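Local coordinates for protein probable starch synthase 4, chloroplastic/amyloplastic (Arabidopsis thaliana, PDB 6GNE) that belongs to the plant starch synthases, glycosyltransferases of the two-domain GT-B fold, and holds adenosine-5'-diphosphate and glycan at sites in its structure, at residues P275-K278 against A279-N282; H294-R297 against K298-L302; F390-S394 against I395-C399. One frame throughout, in Å; residues are numbered along the deposited sequence.

Contact 1: P275-K278 against A279-N282; sequences PFLK and AQFN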
# COMPACT_ATOMS: atom_id res chain seq x y z
N PRO A 275 16.48 3.85 12.64
CA PRO A 275 16.67 3.62 14.09
C PRO A 275 16.39 2.16 14.50
O PRO A 275 16.94 1.73 15.50
CB PRO A 275 15.68 4.58 14.75
CG PRO A 275 14.61 4.81 13.72
CD PRO A 275 15.26 4.65 12.35
N PHE A 276 15.59 1.44 13.73
CA PHE A 276 15.31 0.01 14.00
C PHE A 276 16.49 -0.97 13.75
O PHE A 276 16.41 -2.12 14.15
CB PHE A 276 14.13 -0.47 13.17
CG PHE A 276 12.85 0.24 13.47
CD1 PHE A 276 12.16 0.01 14.65
CD2 PHE A 276 12.30 1.12 12.54
CE1 PHE A 276 10.95 0.67 14.91
CE2 PHE A 276 11.09 1.78 12.78
CZ PHE A 276 10.41 1.55 13.95
N LEU A 277 17.55 -0.51 13.09
CA LEU A 277 18.68 -1.38 12.75
C LEU A 277 19.70 -1.46 13.84
O LEU A 277 19.85 -0.53 14.61
CB LEU A 277 19.38 -0.91 11.45
CG LEU A 277 18.63 -0.93 10.13
CD1 LEU A 277 19.56 -0.66 8.95
CD2 LEU A 277 17.89 -2.24 9.93
N LYS A 278 20.45 -2.54 13.86
CA LYS A 278 21.65 -2.63 14.70
C LYS A 278 22.75 -1.71 14.17
O LYS A 278 23.32 -0.91 14.93
CB LYS A 278 22.18 -4.09 14.78
CG LYS A 278 23.22 -4.31 15.89
CD LYS A 278 24.32 -5.31 15.53
CE LYS A 278 25.66 -4.99 16.22
NZ LYS A 278 26.81 -5.21 15.26
N ALA A 279 23.06 -1.86 12.88
CA ALA A 279 24.08 -1.05 12.22
C ALA A 279 23.51 -0.36 10.99
O ALA A 279 22.59 -0.86 10.34
CB ALA A 279 25.29 -1.89 11.87
N GLN A 280 24.09 0.77 10.67
CA GLN A 280 23.66 1.63 9.60
C GLN A 280 24.59 1.36 8.43
O GLN A 280 25.68 0.88 8.60
CB GLN A 280 23.73 3.13 10.02
CG GLN A 280 23.41 3.48 11.49
CD GLN A 280 21.92 3.59 11.79
OE1 GLN A 280 21.45 4.64 12.16
NE2 GLN A 280 21.19 2.51 11.59
N PHE A 281 24.13 1.66 7.22
CA PHE A 281 24.95 1.51 6.01
C PHE A 281 24.33 2.28 4.87
O PHE A 281 23.21 2.77 4.98
CB PHE A 281 25.13 0.04 5.63
CG PHE A 281 23.85 -0.67 5.26
CD1 PHE A 281 22.93 -1.05 6.22
CD2 PHE A 281 23.61 -1.01 3.95
CE1 PHE A 281 21.78 -1.73 5.87
CE2 PHE A 281 22.45 -1.69 3.60
CZ PHE A 281 21.52 -2.05 4.56
N ASN A 282 25.04 2.37 3.76
CA ASN A 282 24.54 3.09 2.60
C ASN A 282 25.24 2.56 1.36
O ASN A 282 26.14 1.72 1.45
CB ASN A 282 24.74 4.62 2.78
CG ASN A 282 26.21 5.03 3.01
OD1 ASN A 282 26.99 5.18 2.06
ND2 ASN A 282 26.59 5.19 4.29

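Contact 2: H294-R297 against K298-L302; sequences HALR and KQLGL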
# COMPACT_ATOMS: atom_id res chain seq x y z
N HIS A 294 24.54 -10.76 10.14
CA HIS A 294 25.02 -11.52 11.29
C HIS A 294 24.06 -11.37 12.51
O HIS A 294 23.72 -12.35 13.16
CB HIS A 294 26.45 -11.11 11.62
CG HIS A 294 27.06 -11.88 12.75
ND1 HIS A 294 26.97 -11.46 14.07
CD2 HIS A 294 27.78 -13.03 12.77
CE1 HIS A 294 27.64 -12.31 14.84
NE2 HIS A 294 28.12 -13.28 14.08
N ALA A 295 23.63 -10.15 12.79
CA ALA A 295 22.77 -9.88 13.93
C ALA A 295 21.44 -10.67 13.82
O ALA A 295 21.01 -11.29 14.81
CB ALA A 295 22.49 -8.38 14.06
N LEU A 296 20.83 -10.68 12.63
CA LEU A 296 19.56 -11.37 12.42
C LEU A 296 19.71 -12.88 12.56
O LEU A 296 18.87 -13.52 13.19
CB LEU A 296 18.98 -11.05 11.06
CG LEU A 296 17.60 -11.64 10.83
CD1 LEU A 296 16.53 -11.00 11.71
CD2 LEU A 296 17.24 -11.47 9.36
N ARG A 297 20.76 -13.44 11.98
CA ARG A 297 21.09 -14.86 12.19
C ARG A 297 21.17 -15.23 13.68
O ARG A 297 20.55 -16.20 14.12
CB ARG A 297 22.40 -15.23 11.49
CG ARG A 297 22.27 -15.33 9.98
CD ARG A 297 23.63 -15.48 9.36
NE ARG A 297 23.57 -16.07 8.03
CZ ARG A 297 24.62 -16.29 7.22
NH1 ARG A 297 25.87 -15.97 7.56
NH2 ARG A 297 24.42 -16.84 6.03
N LYS A 298 21.91 -14.41 14.42
CA LYS A 298 22.13 -14.58 15.86
C LYS A 298 20.80 -14.43 16.62
O LYS A 298 20.49 -15.24 17.49
CB LYS A 298 23.21 -13.58 16.32
CG LYS A 298 23.56 -13.55 17.79
CD LYS A 298 25.03 -13.19 17.99
CE LYS A 298 25.96 -14.41 17.83
NZ LYS A 298 27.34 -14.22 18.39
N GLN A 299 19.98 -13.44 16.27
CA GLN A 299 18.70 -13.29 16.96
C GLN A 299 17.79 -14.50 16.70
O GLN A 299 17.12 -14.95 17.61
CB GLN A 299 18.00 -11.99 16.56
CG GLN A 299 16.65 -11.78 17.25
CD GLN A 299 15.99 -10.49 16.79
OE1 GLN A 299 16.41 -9.43 17.21
NE2 GLN A 299 14.96 -10.57 15.93
N LEU A 300 17.77 -15.02 15.47
CA LEU A 300 16.84 -16.09 15.09
C LEU A 300 17.36 -17.50 15.35
O LEU A 300 16.58 -18.43 15.31
CB LEU A 300 16.46 -15.97 13.62
CG LEU A 300 15.71 -14.68 13.26
CD1 LEU A 300 15.44 -14.65 11.77
CD2 LEU A 300 14.42 -14.49 14.05
N GLY A 301 18.67 -17.64 15.59
CA GLY A 301 19.28 -18.95 15.77
C GLY A 301 19.61 -19.66 14.47
O GLY A 301 19.67 -20.88 14.45
N LEU A 302 19.82 -18.88 13.40
CA LEU A 302 20.31 -19.40 12.12
C LEU A 302 21.84 -19.51 12.13
O LEU A 302 22.52 -18.73 12.76
CB LEU A 302 19.91 -18.48 10.99
CG LEU A 302 18.44 -18.17 10.78
CD1 LEU A 302 18.31 -16.99 9.81
CD2 LEU A 302 17.69 -19.40 10.27

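Contact 3: F390-S394 against I395-C399; sequences FIIPS and IFEPC. With AC1 (4,6-dideoxy-4-{[(1S,4R,5S,6S)-4,5,6-trihydroxy-3-(hydroxymethyl)cyclohex-2-en-1-yl]amino}-alpha-D-glucopyranose), chain C.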
# COMPACT_ATOMS: atom_id res chain seq x y z
N PHE A 390 15.39 -10.99 -2.09
CA PHE A 390 14.03 -10.70 -1.65
C PHE A 390 13.03 -11.13 -2.72
O PHE A 390 13.13 -10.69 -3.87
CB PHE A 390 13.86 -9.21 -1.35
CG PHE A 390 12.57 -8.89 -0.66
CD1 PHE A 390 11.41 -8.67 -1.39
CD2 PHE A 390 12.50 -8.90 0.73
CE1 PHE A 390 10.20 -8.43 -0.77
CE2 PHE A 390 11.28 -8.64 1.38
CZ PHE A 390 10.13 -8.40 0.62
N ILE A 391 12.04 -11.95 -2.34
CA ILE A 391 11.13 -12.53 -3.34
C ILE A 391 9.73 -11.90 -3.35
O ILE A 391 9.15 -11.71 -2.29
CB ILE A 391 11.02 -14.07 -3.23
CG1 ILE A 391 10.52 -14.52 -1.85
CG2 ILE A 391 12.35 -14.71 -3.56
CD1 ILE A 391 9.75 -15.83 -1.94
N ILE A 392 9.20 -11.63 -4.53
CA ILE A 392 7.85 -11.09 -4.73
C ILE A 392 7.25 -11.84 -5.93
O ILE A 392 7.17 -11.34 -7.06
CB ILE A 392 7.79 -9.53 -5.01
CG1 ILE A 392 9.00 -8.78 -4.46
CG2 ILE A 392 6.52 -8.89 -4.44
CD1 ILE A 392 10.28 -8.96 -5.25
N PRO A 393 6.82 -13.06 -5.70
CA PRO A 393 6.33 -13.86 -6.82
C PRO A 393 4.82 -13.73 -7.00
O PRO A 393 4.10 -14.75 -7.03
CB PRO A 393 6.73 -15.26 -6.39
CG PRO A 393 6.46 -15.22 -4.94
CD PRO A 393 6.98 -13.88 -4.51
N SER A 394 4.34 -12.49 -7.14
CA SER A 394 2.89 -12.19 -7.05
C SER A 394 2.10 -12.71 -8.26
O SER A 394 2.60 -12.68 -9.39
CB SER A 394 2.67 -10.69 -6.88
OG SER A 394 3.42 -10.18 -5.78
N ILE A 395 0.88 -13.18 -8.00
CA ILE A 395 -0.05 -13.52 -9.09
C ILE A 395 -0.45 -12.24 -9.81
O ILE A 395 -0.48 -12.19 -11.03
CB ILE A 395 -1.28 -14.29 -8.55
CG1 ILE A 395 -0.86 -15.59 -7.82
CG2 ILE A 395 -2.27 -14.62 -9.68
CD1 ILE A 395 0.08 -16.49 -8.61
N PHE A 396 -0.73 -11.18 -9.05
CA PHE A 396 -0.89 -9.81 -9.58
C PHE A 396 -0.44 -8.80 -8.51
O PHE A 396 -0.42 -9.10 -7.34
CB PHE A 396 -2.34 -9.53 -10.05
CG PHE A 396 -3.33 -9.36 -8.92
CD1 PHE A 396 -3.95 -10.48 -8.33
CD2 PHE A 396 -3.64 -8.09 -8.42
CE1 PHE A 396 -4.85 -10.34 -7.29
CE2 PHE A 396 -4.55 -7.93 -7.38
CZ PHE A 396 -5.16 -9.07 -6.82
N GLU A 397 -0.08 -7.60 -8.92
CA GLU A 397 0.49 -6.65 -8.01
C GLU A 397 0.30 -5.21 -8.56
O GLU A 397 1.06 -4.76 -9.42
CB GLU A 397 1.97 -6.98 -7.77
CG GLU A 397 2.57 -6.31 -6.55
CD GLU A 397 2.01 -6.82 -5.24
OE1 GLU A 397 1.37 -6.04 -4.54
OE2 GLU A 397 2.19 -7.99 -4.88
N PRO A 398 -0.74 -4.50 -8.06
CA PRO A 398 -1.02 -3.14 -8.46
C PRO A 398 0.20 -2.24 -8.47
O PRO A 398 0.43 -1.52 -9.43
CB PRO A 398 -2.02 -2.68 -7.40
CG PRO A 398 -2.78 -3.92 -7.03
CD PRO A 398 -1.76 -5.03 -7.13
N CYS A 399 0.98 -2.31 -7.39
CA CYS A 399 2.29 -1.69 -7.37
C CYS A 399 3.32 -2.56 -6.65
O CYS A 399 4.27 -3.06 -7.25
CB CYS A 399 2.26 -0.32 -6.76
SG CYS A 399 3.87 0.51 -6.81
C1 AC1 C . -6.36 -2.78 1.53
O2 AC1 C . -7.61 -1.64 -0.21
C2 AC1 C . -6.28 -1.90 0.28
C4A AC1 C . -0.09 -1.55 -3.69
C3 AC1 C . -5.37 -2.51 -0.79
O3 AC1 C . -5.31 -1.59 -1.88
C4 AC1 C . -3.98 -2.80 -0.19
N4A AC1 C . -2.99 -3.32 -1.15
C5 AC1 C . -4.22 -3.75 0.98
O5 AC1 C . -5.04 -3.11 1.96
C6 AC1 C . -2.95 -4.14 1.71
C1B AC1 C . -2.52 -2.59 -2.33
C2B AC1 C . -1.72 -3.46 -3.33
O2B AC1 C . -1.79 -4.87 -3.05
C3B AC1 C . -0.26 -3.05 -3.51
O3B AC1 C . 0.19 -3.64 -4.72
O4 AC1 C . 1.31 -1.24 -3.75
C5B AC1 C . -0.79 -0.78 -2.61
C7B AC1 C . -1.84 -1.28 -1.96
C6B AC1 C . -0.33 0.63 -2.29
O6B AC1 C . -0.51 1.49 -3.41

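Contact 1: P275-K278 against A279-N282
Leu-277 lays its side chain against the residues that follow, its CD1 methyl overlapping the carbonyl of Ala-279 and meeting Phe-281 at its CE1 carbon. CD1 lies 3.3 Å from Ala-279 O and 3.9 Å from Phe-281 CE1, and the two side chains meet at about a right angle, so the leucine offers one methyl to the ring instead of running along it. The side chain leaves the backbone toward residues 279-282, and with CG beside the backbone N (chi1 -65°) CD1 comes to the carbonyl of Ala-279. Gln-280 bends at chi2 (-81°) and brings its amide close, NE2 standing 3.9 Å from Leu-277 CB; this amide nitrogen is hydrogen-bonded to the carbonyl of Asp-274, which ties Gln-280 to the residue just before Pro-275. Although no hydrogen bond joins the two halves directly, the side-chain amide of Asn-292 bridges them, donating to Ala-279 O and accepting a weak bond from Lys-278 N. The loop packs against two helices: helix 287-300 supplies Asn-292, while Leu-277 and Phe-281 both rest on Ala-385 of helix 377-386, and the Phe-276 ring meets His-381 of the same helix.

Contact 2: H294-R297 against K298-L302
Residues His-294 to Leu-300 form the last turns of a helix, in which Lys-298 N, Gln-299 N and Leu-300 N each donate to the carbonyl four residues earlier; Lys-298 N to His-294 O is 3.0 Å, with an N-H...O angle of 164°. The carbonyl of Arg-297 ends the series by receiving two donors: Gly-301 N, in a weak bond, and Leu-302 N at 2.9 Å from Arg-297 O. Gly-301 leaves the helix with positive phi (82°), and together with the bond from Leu-302 this resembles the 6→1 closure of a Schellman motif. Among the side chains, Leu-296 CD1 and Leu-300 CD1 meet at 3.8 Å, an apolar pair one turn apart, the two branches crossing at a slant. Arg-297 is extended from CG to NE, and its CG passes 4.1 Å from Leu-302 CB as the two chains cross nearly at right angles; farther out, NE is hydrogen-bonded to Gln-340 OE1. On the exposed side, His-294 and Lys-298 run side by side in the same direction, with His-294 CE1 4.0 Å from Lys-298 CE. One side of the helix end packs on the domain: Leu-296 meets Leu-379, Thr-382 and Ala-386 of helix 377-386, while Leu-300 touches Val-342 and Leu-372, and Leu-302 touches Gln-340, Val-342 and Arg-370, on strands 340-346 and 369-372, the latter an outer strand of the parallel sheet.

Contact 3: F390-S394 against I395-C399
Ile-395 follows Ser-394 directly and aims its side chain away from the preceding residues, while the carbonyls of both are bound by the guanidinium group of Arg-416. Just before them, Pro-393 is the centre of an inverse gamma turn, which carries the chain off the end of strand 389-392. The side chain of Phe-396 also leaves the backbone away from residues 390-394, and its ring forms a cation-pi interaction with Lys-244. Glu-397 turns back and carries the contact. Its CG stands opposite the backbone N (chi1 -164°) and the chain then folds at chi2 (68°), which brings the carboxylate between Ser-394 and the bound AC1. Ser-394 OG donates to Glu-397 OE2 over 2.7 Å, meeting the anti lone pair of OE2, away from OE1. The other oxygen faces the ligand: AC1 O3B donates to Glu-397 OE1 at 2.7 Å, and OE1 also forms a salt bridge with Lys-322. With both oxygens engaged, the rotation of the carboxylate is well defined, and Ser-394 acts as a second-shell residue behind it. The side chain of Glu-397 is also about 4 Å from the bound ADP at the nearest atoms. Pro-398 lays its ring beside the same AC1 hydroxyl, its CD 3.4 Å from AC1 O3B. Cys-399 then grips O3B from the backbone, Cys-399 N donating to AC1 O3B over 3.1 Å in a nearly straight bond (171°). A loop at the end of a parallel strand, leading into the next helix and reaching the ligands in the cleft between two domains, is characteristic of the Rossmann-like C-terminal domain of GT-B glycosyltransferases.

Overall arrangement
The three contacts follow one another along the chain without nesting or crossing, each local to one continuous run of residues. Contact 1 shapes the loop between strand 257-259 and helix 287-300, and contact 2 finishes that helix. These two touch, Lys-278 CD lying 3.9 Å from Ala-295 CB, and both lean on helix 377-386. That helix leads into strand 389-392, which lies between strands 311-317 and 412-416 and whose exit is contact 3. The third contact is separate, its centre about 26 Å and 27 Å from those of contacts 1 and 2. Contacts 1 and 2 tie the loop and helix 287-300 to helix 377-386 and the sheet border, while contact 3 shapes the ligand-facing loop of the same domain.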